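Local coordinates for protein oxalate decarboxylase (Lactobacillus farciminis, PDB 6L9I) that probably splits oxalate into formate and carbon dioxide with the help of manganese, as a bicupin enzyme of the oxalate decarboxylase family, at residues D103-G108 with P204-M209; Q122-G127 with E184-I189. One frame throughout, in Å; residues are numbered along the deposited sequence.

Contact 1: D103-G108 with P204-M209; sequences DDINAG and PFTFHM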
# COMPACT_ATOMS: atom_id res chain seq x y z
N ASP A 103 -37.82 -0.80 -19.74
CA ASP A 103 -38.19 0.54 -20.21
C ASP A 103 -37.49 0.87 -21.52
O ASP A 103 -36.50 0.24 -21.89
CB ASP A 103 -37.88 1.63 -19.18
CG ASP A 103 -38.63 2.92 -19.47
OD1 ASP A 103 -39.75 2.85 -20.01
OD2 ASP A 103 -38.10 4.01 -19.17
N ASP A 104 -38.04 1.85 -22.23
CA ASP A 104 -37.42 2.45 -23.41
C ASP A 104 -37.06 3.90 -23.13
O ASP A 104 -37.77 4.61 -22.41
CB ASP A 104 -38.34 2.37 -24.63
CG ASP A 104 -38.71 0.94 -24.99
OD1 ASP A 104 -37.83 0.08 -24.87
OD2 ASP A 104 -39.87 0.68 -25.39
N ILE A 105 -35.95 4.34 -23.72
CA ILE A 105 -35.34 5.64 -23.45
C ILE A 105 -34.82 6.23 -24.75
O ILE A 105 -34.53 5.52 -25.71
CB ILE A 105 -34.18 5.52 -22.44
CG1 ILE A 105 -33.15 4.57 -23.04
CG2 ILE A 105 -34.67 5.03 -21.09
CD1 ILE A 105 -32.25 3.98 -22.05
N ASN A 106 -34.67 7.56 -24.76
CA ASN A 106 -34.20 8.30 -25.92
C ASN A 106 -33.00 9.15 -25.55
O ASN A 106 -32.51 9.11 -24.42
CB ASN A 106 -35.32 9.16 -26.49
CG ASN A 106 -36.38 8.32 -27.14
OD1 ASN A 106 -36.32 8.02 -28.33
ND2 ASN A 106 -37.35 7.89 -26.34
N ALA A 107 -32.48 9.87 -26.55
CA ALA A 107 -31.34 10.76 -26.34
C ALA A 107 -31.65 11.74 -25.22
O ALA A 107 -32.73 12.34 -25.17
CB ALA A 107 -31.01 11.51 -27.63
N GLY A 108 -30.70 11.91 -24.31
CA GLY A 108 -30.87 12.75 -23.15
C GLY A 108 -31.35 12.03 -21.91
O GLY A 108 -31.28 12.61 -20.82
N PRO A 204 -38.32 3.57 -10.85
CA PRO A 204 -37.70 3.14 -12.11
C PRO A 204 -36.19 3.26 -12.04
O PRO A 204 -35.64 4.16 -11.40
CB PRO A 204 -38.29 4.11 -13.15
CG PRO A 204 -39.51 4.69 -12.50
CD PRO A 204 -39.19 4.75 -11.04
N PHE A 205 -35.51 2.33 -12.73
CA PHE A 205 -34.07 2.38 -12.91
C PHE A 205 -33.68 3.32 -14.04
O PHE A 205 -32.57 3.24 -14.56
CB PHE A 205 -33.53 0.97 -13.16
CG PHE A 205 -33.61 0.07 -11.97
CD1 PHE A 205 -33.87 0.59 -10.71
CD2 PHE A 205 -33.42 -1.29 -12.10
CE1 PHE A 205 -33.95 -0.24 -9.60
CE2 PHE A 205 -33.49 -2.13 -11.00
CZ PHE A 205 -33.76 -1.60 -9.75
N THR A 206 -34.61 4.19 -14.40
CA THR A 206 -34.52 5.05 -15.57
C THR A 206 -34.98 6.44 -15.19
O THR A 206 -35.75 6.63 -14.24
CB THR A 206 -35.36 4.50 -16.73
OG1 THR A 206 -34.83 4.97 -17.97
CG2 THR A 206 -36.81 4.94 -16.59
N PHE A 207 -34.48 7.43 -15.92
CA PHE A 207 -34.88 8.82 -15.72
C PHE A 207 -35.12 9.47 -17.07
O PHE A 207 -34.18 9.59 -17.88
CB PHE A 207 -33.85 9.60 -14.91
CG PHE A 207 -34.36 10.92 -14.43
CD1 PHE A 207 -34.24 12.06 -15.21
CD2 PHE A 207 -35.00 11.03 -13.20
CE1 PHE A 207 -34.73 13.27 -14.78
CE2 PHE A 207 -35.49 12.24 -12.77
CZ PHE A 207 -35.35 13.37 -13.56
N HIS A 208 -36.36 9.90 -17.33
CA HIS A 208 -36.71 10.58 -18.57
C HIS A 208 -36.51 12.08 -18.39
O HIS A 208 -37.15 12.71 -17.54
CB HIS A 208 -38.15 10.26 -18.97
CG HIS A 208 -38.32 8.87 -19.50
ND1 HIS A 208 -38.43 8.60 -20.85
CD2 HIS A 208 -38.43 7.68 -18.87
CE1 HIS A 208 -38.58 7.30 -21.03
NE2 HIS A 208 -38.59 6.72 -19.84
N MET A 209 -35.59 12.65 -19.18
CA MET A 209 -35.12 14.01 -18.94
C MET A 209 -36.16 15.08 -19.26
O MET A 209 -36.01 16.21 -18.80
CB MET A 209 -33.86 14.26 -19.78
CG MET A 209 -33.05 15.47 -19.33
SD MET A 209 -32.50 15.29 -17.63
CE MET A 209 -31.64 13.73 -17.73
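Asp103 and His208 meet through a carboxylate-imidazole hydrogen bond. From CB, the Asp103 side chain points toward 204-209. Its CG stands anti to the backbone N (chi1 -163°), which carries the carboxylate across to the other segment. CG lies in the plane of the His208 ring, at its edge. Asp103 OD2 accepts the hydrogen bond from His208 NE2 at 2.8 Å, with an N-H...O angle of 155°. The oxygen uses its syn lone pair and sits slightly out of the ring plane. Carboxylate and ring planes are turned 62° against each other. The same OD2 also packs on Thr206 CG2. Asp103 OD1 stays farther off, 4.0 Å from His208 NE2. With an alanine here, the His208 NE2-H would probably lose this acceptor and the imidazole would be freer to turn.

The contact lies in the first of two cupin beta-barrels. Strand 100-106 belongs to one sheet of that barrel, and the short strand 206-207 is an outermost strand of another. Backbone bonds from Phe205 and Phe207 to strand 110-113 hold 206-207 there.

A second approach at the ring edge comes from the backbone: His208 CE1 lies 3.1 Å from Asp104 O, near the ring plane. Asp104 itself points away and forms a salt bridge with Arg90. Ile105 CG2 touches Thr206 OG1, a hydroxyl already hydrogen-bonded to Leu110 O. At the far end Gly108 O meets Met209 CB at 3.2 Å, and the methionine chain bends back to bring Met209 CE to 3.3 Å from Gly108 O.

Contact 2: Q122-G127 with E184-I189; sequences QALDQG and EVPGPI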
# COMPACT_ATOMS: atom_id res chain seq x y z
N GLN A 122 -30.68 -3.15 -25.31
CA GLN A 122 -30.89 -3.45 -26.73
C GLN A 122 -31.32 -2.18 -27.44
O GLN A 122 -32.33 -1.57 -27.06
CB GLN A 122 -31.95 -4.54 -26.92
CG GLN A 122 -32.01 -5.09 -28.35
CD GLN A 122 -33.07 -6.14 -28.53
OE1 GLN A 122 -33.93 -6.32 -27.67
NE2 GLN A 122 -33.02 -6.86 -29.65
N ALA A 123 -30.56 -1.77 -28.45
CA ALA A 123 -30.95 -0.62 -29.25
C ALA A 123 -32.24 -0.91 -30.01
O ALA A 123 -32.51 -2.05 -30.41
CB ALA A 123 -29.83 -0.25 -30.23
N LEU A 124 -33.03 0.12 -30.22
CA LEU A 124 -34.22 -0.02 -31.04
C LEU A 124 -33.91 0.49 -32.46
O LEU A 124 -32.76 0.43 -32.91
CB LEU A 124 -35.40 0.68 -30.36
CG LEU A 124 -35.52 0.26 -28.89
CD1 LEU A 124 -36.28 1.29 -28.07
CD2 LEU A 124 -36.16 -1.12 -28.76
N ASP A 125 -34.92 1.02 -33.15
CA ASP A 125 -34.79 1.23 -34.60
C ASP A 125 -33.67 2.21 -34.95
O ASP A 125 -33.04 2.07 -36.01
CB ASP A 125 -36.11 1.72 -35.18
CG ASP A 125 -36.76 2.78 -34.32
OD1 ASP A 125 -37.02 2.50 -33.13
OD2 ASP A 125 -37.03 3.89 -34.84
N GLN A 126 -33.41 3.20 -34.10
CA GLN A 126 -32.44 4.22 -34.49
C GLN A 126 -31.00 3.77 -34.27
O GLN A 126 -30.08 4.42 -34.79
CB GLN A 126 -32.66 5.51 -33.70
CG GLN A 126 -34.10 5.90 -33.46
CD GLN A 126 -34.24 7.28 -32.84
OE1 GLN A 126 -35.25 7.60 -32.22
NE2 GLN A 126 -33.20 8.11 -33.01
N GLY A 127 -30.78 2.70 -33.53
CA GLY A 127 -29.47 2.45 -32.97
C GLY A 127 -29.28 3.40 -31.81
O GLY A 127 -30.12 4.25 -31.52
N GLU A 184 -32.95 -8.46 -33.66
CA GLU A 184 -34.06 -7.78 -34.31
C GLU A 184 -34.65 -6.77 -33.34
O GLU A 184 -34.75 -7.05 -32.14
CB GLU A 184 -35.14 -8.77 -34.74
CG GLU A 184 -34.67 -9.86 -35.69
CD GLU A 184 -34.04 -9.30 -36.95
OE1 GLU A 184 -34.65 -8.42 -37.59
OE2 GLU A 184 -32.92 -9.75 -37.31
N VAL A 185 -35.01 -5.60 -33.86
CA VAL A 185 -35.69 -4.59 -33.04
C VAL A 185 -36.92 -5.25 -32.43
O VAL A 185 -37.78 -5.74 -33.16
CB VAL A 185 -36.06 -3.35 -33.86
CG1 VAL A 185 -36.97 -2.44 -33.06
CG2 VAL A 185 -34.80 -2.61 -34.28
N PRO A 186 -37.04 -5.28 -31.10
CA PRO A 186 -38.11 -6.06 -30.48
C PRO A 186 -39.45 -5.34 -30.59
O PRO A 186 -39.54 -4.18 -31.00
CB PRO A 186 -37.66 -6.20 -29.03
CG PRO A 186 -36.77 -5.03 -28.80
CD PRO A 186 -36.12 -4.70 -30.11
N GLY A 187 -40.50 -6.06 -30.22
CA GLY A 187 -41.83 -5.53 -30.29
C GLY A 187 -42.12 -4.57 -29.16
O GLY A 187 -41.22 -4.19 -28.40
N PRO A 188 -43.37 -4.16 -29.02
CA PRO A 188 -43.74 -3.27 -27.91
C PRO A 188 -43.66 -3.97 -26.57
O PRO A 188 -43.82 -5.19 -26.46
CB PRO A 188 -45.18 -2.88 -28.25
CG PRO A 188 -45.27 -3.03 -29.74
CD PRO A 188 -44.44 -4.25 -30.03
N ILE A 189 -43.39 -3.18 -25.53
CA ILE A 189 -43.24 -3.72 -24.17
C ILE A 189 -44.51 -4.46 -23.75
O ILE A 189 -44.44 -5.56 -23.19
CB ILE A 189 -42.86 -2.59 -23.19
CG1 ILE A 189 -41.38 -2.22 -23.38
CG2 ILE A 189 -43.13 -3.01 -21.76
CD1 ILE A 189 -40.99 -0.92 -22.74
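Gln122 and Leu124 pack against Pro186 where the end of strand 119-124, in the N-terminal cupin barrel, meets the loop that leads from strand 180-181 to helix 189-192. This is the tight part of the contact. The Gln122 side chain is extended, with CG anti to the backbone N (chi1 -168°), and it reaches straight for the loop. The Gln122 and Pro186 side chains come from opposite directions. Gln122 OE1 lies 3.3 Å from Pro186 CG. The amide nitrogen is hydrogen-bonded to Gly68 O, which helps to fix the turn of the amide. Gln122 NE2 also lies 3.0 Å from Glu184 O. Leu124 crosses the proline at about a right angle and sets Leu124 CD2 3.8 Å from Pro186 CD. Arg90 of strand 88-94 touches both Leu124 and Pro186, so the proline is packed against two neighbouring strands of one sheet.

The solvent side is looser. Here the chain leaves the strand through a type I beta turn from Leu124 to Gly127, closed by the bond from Gly127 N to Leu124 O. Val185 is exposed and meets mainly backbone atoms. The Leu124 and Val185 side chains come no nearer than 4.4 Å, between Leu124 CB and Val185 CG1. Asp125 lies at the margin, and its OD1 is hydrogen-bonded to Asn88 ND2. The CB of Glu184 points away from 122-127. The valine methyl Val185 CG2 rests over the start of the turn, 3.7 Å from Leu124 C and 3.8 Å from Asp125 N.

Both contacts belong to the N-terminal cupin barrel, with centres about 14 Å apart on the same side of the chain's centre. Contact 2 is nested along the chain inside the loop closed by contact 1: 103-108 comes first, then 122-127, 184-189 and 204-209. Strands 100-106 and 119-124 share a sheet, each paired with strand 88-94 between them. Arg90 on that middle strand reaches both contacts, through Asp104 and through Gly187 O. The contacts also touch directly: Ile189 CD1 packs 3.3 Å from Asp104 OD2. The chain between 184 and 209 thus meets this sheet at two places before the strands of the second cupin barrel begin.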